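Local coordinates for protein amidohydrolase (Staphylococcus aureus, PDB 3NUR) that probably hydrolyses a carbon–nitrogen bond of a still unidentified substrate, as a metal-dependent amidohydrolase built on a TIM barrel, at residues F282-L294 / V302-D316. Sequence-based numbering, arbitrary orientation.
With CA (calcium ion), chain B.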
# COMPACT_ATOMS: atom_id res chain seq x y z
N PHE A 282 -6.58 13.81 2.40
CA PHE A 282 -5.39 13.12 2.92
C PHE A 282 -5.42 13.02 4.43
O PHE A 282 -4.89 12.07 5.02
CB PHE A 282 -4.10 13.79 2.41
CG PHE A 282 -3.98 13.55 0.93
CD1 PHE A 282 -3.57 12.31 0.44
CD2 PHE A 282 -4.34 14.54 0.02
CE1 PHE A 282 -3.54 12.06 -0.94
CE2 PHE A 282 -4.27 14.30 -1.36
CZ PHE A 282 -3.88 13.05 -1.83
N LYS A 283 -6.04 13.99 5.08
CA LYS A 283 -6.10 13.96 6.54
C LYS A 283 -7.21 13.04 7.06
O LYS A 283 -7.12 12.58 8.20
CB LYS A 283 -6.34 15.37 7.07
CG LYS A 283 -5.20 16.34 6.81
CD LYS A 283 -5.66 17.72 7.24
CE LYS A 283 -4.76 18.81 6.73
NZ LYS A 283 -5.14 20.13 7.29
N ASN A 284 -8.28 12.82 6.26
CA ASN A 284 -9.43 12.06 6.73
C ASN A 284 -9.71 10.73 6.04
O ASN A 284 -10.42 9.89 6.61
CB ASN A 284 -10.67 12.98 6.71
CG ASN A 284 -10.50 14.12 7.70
OD1 ASN A 284 -10.02 15.20 7.36
ND2 ASN A 284 -10.76 13.85 8.97
N SER A 285 -9.16 10.53 4.84
CA SER A 285 -9.41 9.31 4.05
C SER A 285 -8.14 8.53 3.69
O SER A 285 -8.23 7.52 2.99
CB SER A 285 -10.18 9.67 2.79
OG SER A 285 -11.41 10.31 3.10
N PHE A 286 -6.97 9.00 4.14
CA PHE A 286 -5.72 8.29 3.87
C PHE A 286 -5.00 7.96 5.16
O PHE A 286 -5.14 8.68 6.14
CB PHE A 286 -4.77 9.15 3.00
CG PHE A 286 -5.05 9.07 1.52
CD1 PHE A 286 -4.28 8.26 0.69
CD2 PHE A 286 -6.10 9.79 0.95
CE1 PHE A 286 -4.56 8.16 -0.69
CE2 PHE A 286 -6.38 9.70 -0.43
CZ PHE A 286 -5.59 8.90 -1.23
N TYR A 287 -4.20 6.88 5.13
CA TYR A 287 -3.29 6.50 6.20
C TYR A 287 -1.91 6.49 5.54
O TYR A 287 -1.79 6.19 4.35
CB TYR A 287 -3.57 5.10 6.76
CG TYR A 287 -4.77 5.07 7.67
CD1 TYR A 287 -4.63 5.22 9.05
CD2 TYR A 287 -6.05 4.91 7.16
CE1 TYR A 287 -5.73 5.18 9.90
CE2 TYR A 287 -7.16 4.86 7.99
CZ TYR A 287 -7.00 5.01 9.36
OH TYR A 287 -8.10 4.95 10.18
N ILE A 288 -0.89 6.83 6.29
CA ILE A 288 0.47 6.86 5.72
C ILE A 288 1.37 5.87 6.48
O ILE A 288 1.30 5.81 7.71
CB ILE A 288 1.01 8.32 5.77
CG1 ILE A 288 0.29 9.23 4.73
CG2 ILE A 288 2.54 8.37 5.61
CD1 ILE A 288 0.56 10.73 4.88
N THR A 289 2.27 5.18 5.77
CA THR A 289 3.24 4.29 6.40
C THR A 289 4.68 4.67 6.00
O THR A 289 4.86 5.34 4.98
CB THR A 289 2.98 2.77 6.10
OG1 THR A 289 3.76 2.32 4.96
CG2 THR A 289 1.51 2.37 5.99
N PRO A 290 5.70 4.19 6.76
CA PRO A 290 7.09 4.51 6.41
C PRO A 290 7.69 3.57 5.37
O PRO A 290 8.76 3.85 4.85
CB PRO A 290 7.84 4.29 7.73
CG PRO A 290 6.83 3.88 8.75
CD PRO A 290 5.62 3.44 8.03
N SER A 291 7.05 2.38 5.13
CA SER A 291 7.62 1.32 4.26
C SER A 291 9.09 1.01 4.61
O SER A 291 9.94 0.94 3.71
CB SER A 291 7.51 1.71 2.78
OG SER A 291 6.22 2.16 2.45
N GLY A 292 9.40 0.90 5.90
CA GLY A 292 10.75 0.58 6.36
C GLY A 292 11.79 1.68 6.20
O GLY A 292 12.98 1.42 6.41
N MSE A 293 11.36 2.92 5.86
CA MSE A 293 12.27 4.06 5.73
C MSE A 293 12.22 4.78 7.09
O MSE A 293 11.39 5.66 7.29
CB MSE A 293 11.83 5.01 4.59
CG MSE A 293 11.95 4.41 3.20
SE MSE A 293 11.02 5.55 1.87
CE MSE A 293 11.63 7.28 2.36
N LEU A 294 13.05 4.34 8.02
CA LEU A 294 12.98 4.79 9.41
C LEU A 294 13.80 6.03 9.65
O LEU A 294 14.87 6.00 10.26
CB LEU A 294 13.31 3.62 10.36
CG LEU A 294 12.50 2.31 10.13
CD1 LEU A 294 12.87 1.26 11.16
CD2 LEU A 294 10.99 2.56 10.11
N VAL A 302 5.13 14.32 8.39
CA VAL A 302 3.88 13.56 8.27
C VAL A 302 3.04 13.78 9.53
O VAL A 302 1.84 14.05 9.41
CB VAL A 302 4.19 12.06 7.97
CG1 VAL A 302 2.96 11.17 8.19
CG2 VAL A 302 4.74 11.89 6.54
N LYS A 303 3.66 13.73 10.72
CA LYS A 303 2.90 13.99 11.96
C LYS A 303 2.26 15.39 11.94
O LYS A 303 1.11 15.53 12.37
CB LYS A 303 3.82 13.83 13.18
CG LYS A 303 3.09 13.85 14.53
CD LYS A 303 4.07 14.01 15.67
CE LYS A 303 3.40 14.23 17.01
NZ LYS A 303 4.40 14.45 18.10
N LYS A 304 2.97 16.43 11.47
CA LYS A 304 2.42 17.79 11.45
C LYS A 304 1.31 17.96 10.41
O LYS A 304 0.37 18.72 10.63
CB LYS A 304 3.53 18.83 11.15
CG LYS A 304 4.58 18.97 12.23
CD LYS A 304 5.90 19.50 11.64
CE LYS A 304 7.02 19.47 12.66
NZ LYS A 304 8.35 19.61 12.03
N GLU A 305 1.42 17.25 9.28
CA GLU A 305 0.49 17.35 8.15
C GLU A 305 -0.79 16.56 8.30
O GLU A 305 -1.87 17.12 8.05
CB GLU A 305 1.19 16.96 6.83
CG GLU A 305 2.25 17.95 6.38
CD GLU A 305 1.77 19.37 6.14
OE1 GLU A 305 0.58 19.56 5.81
OE2 GLU A 305 2.60 20.30 6.29
N VAL A 306 -0.70 15.27 8.68
CA VAL A 306 -1.89 14.41 8.81
C VAL A 306 -2.24 14.04 10.24
O VAL A 306 -3.36 13.61 10.50
CB VAL A 306 -1.88 13.16 7.88
CG1 VAL A 306 -1.77 13.56 6.42
CG2 VAL A 306 -0.78 12.17 8.27
N GLY A 307 -1.26 14.11 11.14
CA GLY A 307 -1.48 13.77 12.53
C GLY A 307 -1.21 12.32 12.85
O GLY A 307 -1.19 11.46 11.95
N ILE A 308 -1.00 12.05 14.14
CA ILE A 308 -0.69 10.72 14.64
C ILE A 308 -1.75 9.66 14.35
O ILE A 308 -1.39 8.51 14.15
CB ILE A 308 -0.35 10.79 16.17
CG1 ILE A 308 0.56 9.65 16.59
CG2 ILE A 308 -1.59 10.91 17.06
CD1 ILE A 308 2.07 10.06 16.39
N ASP A 309 -3.05 10.04 14.30
CA ASP A 309 -4.13 9.08 14.10
C ASP A 309 -4.12 8.44 12.72
O ASP A 309 -4.84 7.48 12.49
CB ASP A 309 -5.50 9.76 14.34
CG ASP A 309 -5.78 10.17 15.78
OD1 ASP A 309 -5.51 9.36 16.69
OD2 ASP A 309 -6.38 11.25 15.98
N ARG A 310 -3.35 9.01 11.79
CA ARG A 310 -3.33 8.57 10.39
C ARG A 310 -2.05 7.85 10.01
O ARG A 310 -1.85 7.52 8.83
CB ARG A 310 -3.59 9.79 9.45
CG ARG A 310 -4.86 10.60 9.76
CD ARG A 310 -6.15 9.79 9.89
NE ARG A 310 -6.50 9.15 8.62
CZ ARG A 310 -7.69 8.62 8.35
NH1 ARG A 310 -8.65 8.64 9.26
NH2 ARG A 310 -7.92 8.06 7.17
N ILE A 311 -1.19 7.55 10.99
CA ILE A 311 0.08 6.88 10.71
C ILE A 311 0.03 5.41 11.11
O ILE A 311 -0.33 5.07 12.24
CB ILE A 311 1.29 7.63 11.35
CG1 ILE A 311 1.35 9.11 10.88
CG2 ILE A 311 2.62 6.90 11.09
CD1 ILE A 311 2.28 9.98 11.73
N LEU A 312 0.40 4.54 10.17
CA LEU A 312 0.48 3.09 10.39
C LEU A 312 1.92 2.65 10.26
O LEU A 312 2.71 3.36 9.65
CB LEU A 312 -0.39 2.32 9.37
CG LEU A 312 -1.88 2.65 9.35
CD1 LEU A 312 -2.57 1.94 8.17
CD2 LEU A 312 -2.55 2.31 10.67
N TYR A 313 2.30 1.52 10.87
CA TYR A 313 3.67 1.04 10.82
C TYR A 313 3.85 0.02 9.69
O TYR A 313 2.88 -0.60 9.27
CB TYR A 313 4.09 0.48 12.19
CG TYR A 313 5.54 0.66 12.56
CD1 TYR A 313 6.26 1.78 12.14
CD2 TYR A 313 6.20 -0.28 13.36
CE1 TYR A 313 7.59 1.97 12.52
CE2 TYR A 313 7.53 -0.10 13.74
CZ TYR A 313 8.23 1.03 13.31
OH TYR A 313 9.54 1.19 13.67
N ALA A 314 5.06 -0.07 9.14
CA ALA A 314 5.36 -0.96 8.00
C ALA A 314 6.87 -1.06 7.83
O ALA A 314 7.57 -0.08 8.05
CB ALA A 314 4.74 -0.42 6.72
N ALA A 315 7.35 -2.24 7.40
CA ALA A 315 8.78 -2.50 7.23
C ALA A 315 9.22 -2.70 5.78
O ALA A 315 10.42 -2.66 5.52
CB ALA A 315 9.17 -3.76 8.02
N ASP A 316 8.28 -3.03 4.87
CA ASP A 316 8.60 -3.41 3.47
C ASP A 316 9.37 -4.75 3.47
O ASP A 316 10.17 -5.04 2.57
CB ASP A 316 9.33 -2.30 2.69
CG ASP A 316 9.12 -2.39 1.19
OD1 ASP A 316 8.14 -3.07 0.76
OD2 ASP A 316 9.99 -1.86 0.42
CA CA B . 6.77 -2.56 -0.78
O HOH W 1 -5.97 13.92 10.36
O HOH W 2 -11.17 7.66 8.82
O HOH W 3 10.48 0.76 0.84
O HOH W 4 8.14 -0.94 -1.28
O HOH W 5 7.79 -3.54 -2.54
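I288 and I311 form a single beta bridge between strand 286-288 and the extended run 311-314, which advance in the same direction, as the register Y287–R310, I288–I311, T289–L312 attests. I288 N gives a hydrogen bond to R310 O (2.8 Å), and L312 N returns one to I288 O (2.9 Å). Further along, from the type I' turn P290–M293, G292 N donates to A314 O, approaching above the carbonyl plane.

R310 supplies the main side-chain contact. Bends at chi2 (-51°) and chi3 (-64°) fold its chain back over K283 O, bringing NE to F286 O at 2.9 Å with the acceptor in the guanidinium plane; NH2 adds a weak bond to the same oxygen. With its edge turned to F286 O, the guanidinium presents one face to the Y287 ring, planes about 20° apart and R310 CZ 4.0 Å from the ring centroid, a cation-pi stack. L312 CD1 packs against Y287 CB (3.6 Å). Toward helix 296-306, I288 CG2 meets V302 CG1 tip to tip, and I288 CD1 packs against V306 CG2, the two side chains crossing at an angle.

At the far end D316 OD1 binds calcium at 2.1 Å, alongside E28, H30 and H192, and a water links OD2 to S291 O. Strand 286-288, helix 296-306 and the parallel return at 311-314, joined by a single bridge, have the topology of a beta-alpha-beta crossover, right-handed as in TIM barrels, placing D316 just past 311-314, consistent with the metal-site aspartate after the eighth barrel strand in amidohydrolases.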